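PDB 3T6O: sulfate transporter/antisigma-factor antagonist STAS from Planctomyces limnophilus, which probably acts as an anti-sigma factor antagonist, a regulatory protein built on a STAS domain. Local coordinates for residues A[69-73]-A[102-106]. Residues are numbered along the deposited sequence; the frame is centred on the assembly and turned at random.
Sequences LVRGW and IDEVW
Val70 and Ile102 bring the backbones together at a CA–CA distance of 8.0 Å, and Trp73 and Trp106 do so at 8.8 Å, a spacing bridged by side chains alone. In the STAS fold, this joins helix 63-76 to the 3-10 turn 102-105 that precedes strand 108-109. Val105 N bonds to Ile102 O and Trp106 N to Asp103 O, the i to i+3 spacing of a 3-10 turn. Two indoles dominate the contact in a T-shaped (edge-to-face) pair: Trp106 presents its pyrrole edge to one face of Trp73, with five-membered-ring centroids 4.6 Å apart and planes at 67°. Trp106 NE1 stands 3.3 Å from Trp73 CG, displaced toward the rim. Trp73 reaches this position because its CG lies anti to the backbone N (chi1 166°), carrying the indole off the helix toward the turn. On the same face, over the six-membered ring, Ile102 CD1 makes a CH-pi contact 4.1 Å from the centroid and 27° off the normal, while Val105 CG2 approaches the ring obliquely. Replacing Trp73 by an alanine is likely to open a gap, leaving Trp106 NE1 without the aromatic face and Ile102 CD1 without its CH-pi partner. Trp73 and Val105 also pack against Val105 and Trp73, respectively, of a second subunit, so the cluster continues into the assembly. The Trp106 ring also meets that of Phe84 on strand 83-87. Its six-membered ring reaches one turn back along the helix, where Val70 CG2 lies at the indole edge, near its plane, and Leu69 CB sits 3.8 Å from Trp106 CH2.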
ATOM      1  N   LEU A  69       8.324  -2.848   9.007  1.00 19.61           N
ATOM      2  CA  LEU A  69       8.691  -4.215   9.391  1.00 19.01           C
ATOM      3  C   LEU A  69       8.335  -5.232   8.274  1.00 19.94           C
ATOM      4  O   LEU A  69       9.116  -6.166   7.962  1.00 20.74           O
ATOM      5  CB  LEU A  69       8.057  -4.577  10.717  1.00 19.13           C
ATOM      6  CG  LEU A  69       8.526  -3.957  12.067  1.00 21.30           C
ATOM      7  CD1 LEU A  69       7.859  -4.659  13.256  1.00 19.20           C
ATOM      8  CD2 LEU A  69      10.002  -4.002  12.247  1.00 21.00           C
ATOM      9  N   VAL A  70       7.195  -4.994   7.628  1.00 20.00           N
ATOM     10  CA  VAL A  70       6.690  -5.861   6.552  1.00 20.07           C
ATOM     11  C   VAL A  70       7.639  -5.753   5.356  1.00 19.72           C
ATOM     12  O   VAL A  70       7.935  -6.743   4.714  1.00 18.80           O
ATOM     13  CB  VAL A  70       5.227  -5.525   6.216  1.00 20.82           C
ATOM     14  CG1 VAL A  70       4.767  -6.140   4.902  1.00 21.11           C
ATOM     15  CG2 VAL A  70       4.260  -5.979   7.396  1.00 21.34           C
ATOM     16  N   ARG A  71       8.160  -4.560   5.101  1.00 19.78           N
ATOM     17  CA  ARG A  71       9.142  -4.385   4.028  1.00 20.68           C
ATOM     18  C   ARG A  71      10.403  -5.164   4.301  1.00 19.98           C
ATOM     19  O   ARG A  71      10.997  -5.735   3.379  1.00 23.11           O
ATOM     20  CB  ARG A  71       9.490  -2.909   3.783  1.00 20.99           C
ATOM     21  CG  ARG A  71       8.340  -2.078   3.322  1.00 22.87           C
ATOM     22  CD  ARG A  71       8.723  -0.595   3.264  1.00 25.00           C
ATOM     23  NE  ARG A  71       9.662  -0.371   2.201  1.00 25.11           N
ATOM     24  CZ  ARG A  71      10.410   0.719   2.031  1.00 28.58           C
ATOM     25  NH1 ARG A  71      10.353   1.723   2.899  1.00 30.37           N
ATOM     26  NH2 ARG A  71      11.207   0.801   0.962  1.00 26.80           N
ATOM     27  N   GLY A  72      10.842  -5.154   5.542  1.00 18.99           N
ATOM     28  CA  GLY A  72      12.014  -5.922   5.958  1.00 18.75           C
ATOM     29  C   GLY A  72      11.724  -7.400   5.803  1.00 19.12           C
ATOM     30  O   GLY A  72      12.490  -8.142   5.195  1.00 19.98           O
ATOM     31  N   TRP A  73      10.589  -7.820   6.330  1.00 18.62           N
ATOM     32  CA  TRP A  73      10.224  -9.225   6.269  1.00 19.21           C
ATOM     33  C   TRP A  73      10.149  -9.754   4.838  1.00 20.99           C
ATOM     34  O   TRP A  73      10.616 -10.861   4.577  1.00 19.64           O
ATOM     35  CB  TRP A  73       8.920  -9.466   7.058  1.00 19.63           C
ATOM     36  CG  TRP A  73       8.278 -10.794   6.799  1.00 22.03           C
ATOM     37  CD1 TRP A  73       8.693 -12.026   7.228  1.00 23.21           C
ATOM     38  CD2 TRP A  73       7.096 -11.003   6.052  1.00 25.97           C
ATOM     39  NE1 TRP A  73       7.833 -12.995   6.788  1.00 27.37           N
ATOM     40  CE2 TRP A  73       6.850 -12.396   6.040  1.00 29.43           C
ATOM     41  CE3 TRP A  73       6.246 -10.155   5.339  1.00 29.05           C
ATOM     42  CZ2 TRP A  73       5.775 -12.956   5.359  1.00 31.89           C
ATOM     43  CZ3 TRP A  73       5.161 -10.710   4.661  1.00 33.40           C
ATOM     44  CH2 TRP A  73       4.931 -12.096   4.683  1.00 35.04           C
ATOM     45  N   ILE A 102      -0.334 -10.043  10.363  1.00 33.32           N
ATOM     46  CA  ILE A 102       0.964 -10.437   9.810  1.00 31.70           C
ATOM     47  C   ILE A 102       1.962 -11.028  10.867  1.00 30.79           C
ATOM     48  O   ILE A 102       2.736 -11.932  10.565  1.00 29.52           O
ATOM     49  CB  ILE A 102       1.654  -9.291   9.000  1.00 29.70           C
ATOM     50  CG1 ILE A 102       2.848  -9.829   8.237  1.00 26.93           C
ATOM     51  CG2 ILE A 102       2.094  -8.150   9.850  1.00 29.35           C
ATOM     52  CD1 ILE A 102       2.477 -10.975   7.283  1.00 29.82           C
ATOM     53  N   ASP A 103       1.901 -10.539  12.090  1.00 30.49           N
ATOM     54  CA  ASP A 103       2.822 -11.021  13.108  1.00 31.07           C
ATOM     55  C   ASP A 103       2.563 -12.471  13.517  1.00 32.88           C
ATOM     56  O   ASP A 103       3.381 -13.053  14.215  1.00 32.78           O
ATOM     57  CB  ASP A 103       2.786 -10.106  14.330  1.00 31.32           C
ATOM     58  CG  ASP A 103       1.468 -10.143  15.032  1.00 33.35           C
ATOM     59  OD1 ASP A 103       0.441 -10.024  14.366  1.00 37.11           O
ATOM     60  OD2 ASP A 103       1.460 -10.316  16.264  1.00 36.92           O
ATOM     61  N   GLU A 104       1.468 -13.064  13.050  1.00 34.66           N
ATOM     62  CA  GLU A 104       1.266 -14.482  13.232  1.00 37.26           C
ATOM     63  C   GLU A 104       2.320 -15.274  12.513  1.00 36.20           C
ATOM     64  O   GLU A 104       2.490 -16.433  12.812  1.00 37.70           O
ATOM     65  CB  GLU A 104      -0.103 -14.909  12.724  1.00 41.52           C
ATOM     66  CG  GLU A 104      -1.291 -14.334  13.502  1.00 46.08           C
ATOM     67  CD  GLU A 104      -1.463 -15.006  14.845  1.00 53.28           C
ATOM     68  OE1 GLU A 104      -1.806 -16.216  14.864  1.00 58.18           O
ATOM     69  OE2 GLU A 104      -1.250 -14.322  15.873  1.00 55.54           O
ATOM     70  N   VAL A 105       3.053 -14.673  11.581  1.00 33.86           N
ATOM     71  CA  VAL A 105       4.177 -15.361  10.965  1.00 33.42           C
ATOM     72  C   VAL A 105       5.531 -14.907  11.525  1.00 31.24           C
ATOM     73  O   VAL A 105       6.563 -15.326  11.066  1.00 31.61           O
ATOM     74  CB  VAL A 105       4.117 -15.264   9.400  1.00 34.75           C
ATOM     75  CG1 VAL A 105       2.678 -15.453   8.915  1.00 38.02           C
ATOM     76  CG2 VAL A 105       4.642 -13.966   8.884  1.00 31.35           C
ATOM     77  N   TRP A 106       5.537 -14.020  12.515  1.00 29.41           N
ATOM     78  CA  TRP A 106       6.784 -13.586  13.151  1.00 26.18           C
ATOM     79  C   TRP A 106       6.811 -14.171  14.591  1.00 26.12           C
ATOM     80  O   TRP A 106       5.970 -13.804  15.436  1.00 25.41           O
ATOM     81  CB  TRP A 106       6.829 -12.070  13.227  1.00 24.88           C
ATOM     82  CG  TRP A 106       6.725 -11.360  11.938  1.00 23.27           C
ATOM     83  CD1 TRP A 106       7.025 -11.836  10.694  1.00 25.12           C
ATOM     84  CD2 TRP A 106       6.339 -10.016  11.765  1.00 21.44           C
ATOM     85  NE1 TRP A 106       6.839 -10.864   9.756  1.00 24.80           N
ATOM     86  CE2 TRP A 106       6.427  -9.728  10.393  1.00 24.02           C
ATOM     87  CE3 TRP A 106       5.930  -9.016  12.640  1.00 21.39           C
ATOM     88  CZ2 TRP A 106       6.074  -8.497   9.876  1.00 24.15           C
ATOM     89  CZ3 TRP A 106       5.602  -7.797  12.143  1.00 22.53           C
ATOM     90  CH2 TRP A 106       5.670  -7.537  10.766  1.00 24.08           C
TER